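Local structure of universal stress protein (Burkholderia pseudomallei, 4WNY) at residues Ser7-Ala12 with Ala113-Met118. The protein belongs to the universal stress protein A family and is probably a stress-response or signalling protein, its precise activity not being established. Numbering follows the deposited sequence.
Sequences SIILVA and ASLIVM
Ile9 and Val117 meet through single methyls, CG2 to CG2 at 3.6 Å, their side chains crossing obliquely. Ile9 CG2 stands anti to its backbone N (chi1 -50° for CG1), and this same methyl also approaches Leu115 CD2 at 3.9 Å, the Ile9 and Leu115 side chains running side by side. Val11 lies on the same face, its CB 4.0 Å from Val117 CB; helix 17-32 covers it with Leu29 and Ala26. On the other face Leu10 CB lies 3.9 Å from Ala113 CB; Leu10 CG starts its branch anti to the backbone N (chi1 -170°), and CD2 reaches Ile116 CG2 alongside. The backbones form a parallel ladder, the strand axes 28° apart: Leu10 N donates to Leu115 O at 2.8 Å, Leu10 O accepts from Val117 N, and Val117 O accepts from Ala12 N at 3.0 Å. Ser114 N also donates to Ile8 O, in the carbonyl plane, at 3.1 Å, and Ser114 OG turns to Met5 O. Strands 36-43 and 146-150 flank the pair in the 3-2-1-4-5 parallel sheet, the order of a Rossmann-like alpha/beta fold. Four backbone bonds thus carry the polar part of the contact, and its side-chain contacts are mainly aliphatic, from methyl, methylene and methine carbons.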
ATOM      1  N   SER A   7     -11.985   6.029  -3.313  1.00 48.77           N
ATOM      2  CA  SER A   7     -13.117   6.720  -2.701  1.00 49.54           C
ATOM      3  C   SER A   7     -13.363   6.269  -1.265  1.00 43.68           C
ATOM      4  O   SER A   7     -13.697   7.080  -0.401  1.00 41.19           O
ATOM      5  CB  SER A   7     -14.383   6.505  -3.530  1.00 54.90           C
ATOM      6  OG  SER A   7     -14.677   5.123  -3.648  1.00 57.01           O
ATOM      7  N   ILE A   8     -13.203   4.973  -1.018  1.00 42.17           N
ATOM      8  CA  ILE A   8     -13.427   4.418   0.312  1.00 40.24           C
ATOM      9  C   ILE A   8     -12.220   3.621   0.801  1.00 37.71           C
ATOM     10  O   ILE A   8     -11.847   2.604   0.214  1.00 38.23           O
ATOM     11  CB  ILE A   8     -14.678   3.520   0.340  1.00 41.39           C
ATOM     12  CG1 ILE A   8     -15.933   4.353   0.066  1.00 42.46           C
ATOM     13  CG2 ILE A   8     -14.795   2.812   1.681  1.00 39.05           C
ATOM     14  CD1 ILE A   8     -17.193   3.526  -0.106  1.00 44.48           C
ATOM     15  N   ILE A   9     -11.614   4.093   1.886  1.00 34.93           N
ATOM     16  CA  ILE A   9     -10.414   3.468   2.427  1.00 33.29           C
ATOM     17  C   ILE A   9     -10.692   2.741   3.738  1.00 33.70           C
ATOM     18  O   ILE A   9     -11.336   3.282   4.638  1.00 32.20           O
ATOM     19  CB  ILE A   9      -9.304   4.504   2.672  1.00 35.42           C
ATOM     20  CG1 ILE A   9      -9.092   5.368   1.424  1.00 38.81           C
ATOM     21  CG2 ILE A   9      -8.015   3.813   3.083  1.00 33.80           C
ATOM     22  CD1 ILE A   9      -8.102   6.496   1.630  1.00 38.76           C
ATOM     23  N   LEU A  10     -10.193   1.515   3.842  1.00 35.03           N
ATOM     24  CA  LEU A  10     -10.338   0.721   5.054  1.00 34.81           C
ATOM     25  C   LEU A  10      -8.996   0.610   5.774  1.00 31.26           C
ATOM     26  O   LEU A  10      -7.979   0.308   5.154  1.00 29.86           O
ATOM     27  CB  LEU A  10     -10.891  -0.669   4.714  1.00 35.81           C
ATOM     28  CG  LEU A  10     -11.340  -1.614   5.833  1.00 32.66           C
ATOM     29  CD1 LEU A  10     -12.383  -2.582   5.303  1.00 33.51           C
ATOM     30  CD2 LEU A  10     -10.168  -2.388   6.415  1.00 31.83           C
ATOM     31  N   VAL A  11      -8.998   0.857   7.081  1.00 28.38           N
ATOM     32  CA  VAL A  11      -7.792   0.712   7.894  1.00 28.01           C
ATOM     33  C   VAL A  11      -8.062  -0.195   9.097  1.00 26.60           C
ATOM     34  O   VAL A  11      -9.024   0.006   9.840  1.00 22.31           O
ATOM     35  CB  VAL A  11      -7.256   2.088   8.368  1.00 28.30           C
ATOM     36  CG1 VAL A  11      -8.368   2.919   8.982  1.00 27.53           C
ATOM     37  CG2 VAL A  11      -6.098   1.916   9.346  1.00 31.07           C
ATOM     38  N   ALA A  12      -7.218  -1.207   9.270  1.00 28.57           N
ATOM     39  CA  ALA A  12      -7.412  -2.191  10.330  1.00 29.81           C
ATOM     40  C   ALA A  12      -6.786  -1.739  11.643  1.00 30.75           C
ATOM     41  O   ALA A  12      -5.586  -1.465  11.706  1.00 30.73           O
ATOM     42  CB  ALA A  12      -6.839  -3.537   9.909  1.00 32.75           C
ATOM     43  N   ALA A 113     -14.891  -1.097   0.019  1.00 45.93           N
ATOM     44  CA  ALA A 113     -13.556  -0.523   0.100  1.00 43.85           C
ATOM     45  C   ALA A 113     -12.736  -0.884  -1.130  1.00 44.77           C
ATOM     46  O   ALA A 113     -12.800  -2.008  -1.627  1.00 48.04           O
ATOM     47  CB  ALA A 113     -12.850  -0.993   1.364  1.00 43.75           C
ATOM     48  N   SER A 114     -11.971   0.083  -1.622  1.00 42.92           N
ATOM     49  CA  SER A 114     -11.096  -0.138  -2.763  1.00 44.42           C
ATOM     50  C   SER A 114      -9.638  -0.144  -2.317  1.00 40.86           C
ATOM     51  O   SER A 114      -8.725  -0.259  -3.135  1.00 43.20           O
ATOM     52  CB  SER A 114     -11.329   0.931  -3.828  1.00 48.96           C
ATOM     53  OG  SER A 114     -11.268   2.230  -3.263  1.00 49.39           O
ATOM     54  N   LEU A 115      -9.430  -0.024  -1.010  1.00 36.62           N
ATOM     55  CA  LEU A 115      -8.090  -0.012  -0.435  1.00 33.06           C
ATOM     56  C   LEU A 115      -8.106  -0.443   1.027  1.00 32.29           C
ATOM     57  O   LEU A 115      -8.977  -0.031   1.794  1.00 29.44           O
ATOM     58  CB  LEU A 115      -7.467   1.380  -0.555  1.00 30.33           C
ATOM     59  CG  LEU A 115      -6.097   1.563   0.105  1.00 29.87           C
ATOM     60  CD1 LEU A 115      -5.053   0.679  -0.567  1.00 31.09           C
ATOM     61  CD2 LEU A 115      -5.676   3.026   0.077  1.00 27.98           C
ATOM     62  N   ILE A 116      -7.137  -1.270   1.407  1.00 33.24           N
ATOM     63  CA  ILE A 116      -6.979  -1.685   2.794  1.00 31.86           C
ATOM     64  C   ILE A 116      -5.644  -1.204   3.350  1.00 32.13           C
ATOM     65  O   ILE A 116      -4.585  -1.494   2.789  1.00 33.48           O
ATOM     66  CB  ILE A 116      -7.063  -3.215   2.945  1.00 33.99           C
ATOM     67  CG1 ILE A 116      -8.457  -3.714   2.565  1.00 35.99           C
ATOM     68  CG2 ILE A 116      -6.720  -3.630   4.371  1.00 32.73           C
ATOM     69  CD1 ILE A 116      -8.612  -5.214   2.679  1.00 38.40           C
ATOM     70  N   VAL A 117      -5.699  -0.468   4.453  1.00 30.09           N
ATOM     71  CA  VAL A 117      -4.499   0.073   5.075  1.00 32.20           C
ATOM     72  C   VAL A 117      -4.157  -0.704   6.344  1.00 33.59           C
ATOM     73  O   VAL A 117      -5.018  -0.918   7.195  1.00 33.39           O
ATOM     74  CB  VAL A 117      -4.676   1.569   5.407  1.00 31.01           C
ATOM     75  CG1 VAL A 117      -3.502   2.083   6.227  1.00 31.01           C
ATOM     76  CG2 VAL A 117      -4.841   2.375   4.124  1.00 26.45           C
ATOM     77  N   MET A 118      -2.903  -1.131   6.459  1.00 35.10           N
ATOM     78  CA  MET A 118      -2.463  -1.917   7.606  1.00 39.80           C
ATOM     79  C   MET A 118      -1.152  -1.418   8.191  1.00 41.97           C
ATOM     80  O   MET A 118      -0.280  -0.936   7.466  1.00 44.21           O
ATOM     81  CB  MET A 118      -2.302  -3.386   7.216  1.00 47.06           C
ATOM     82  CG  MET A 118      -3.430  -4.283   7.680  1.00 54.30           C
ATOM     83  SD  MET A 118      -3.065  -5.996   7.278  1.00 63.90           S
ATOM     84  CE  MET A 118      -2.483  -5.784   5.599  1.00 65.14           C
TER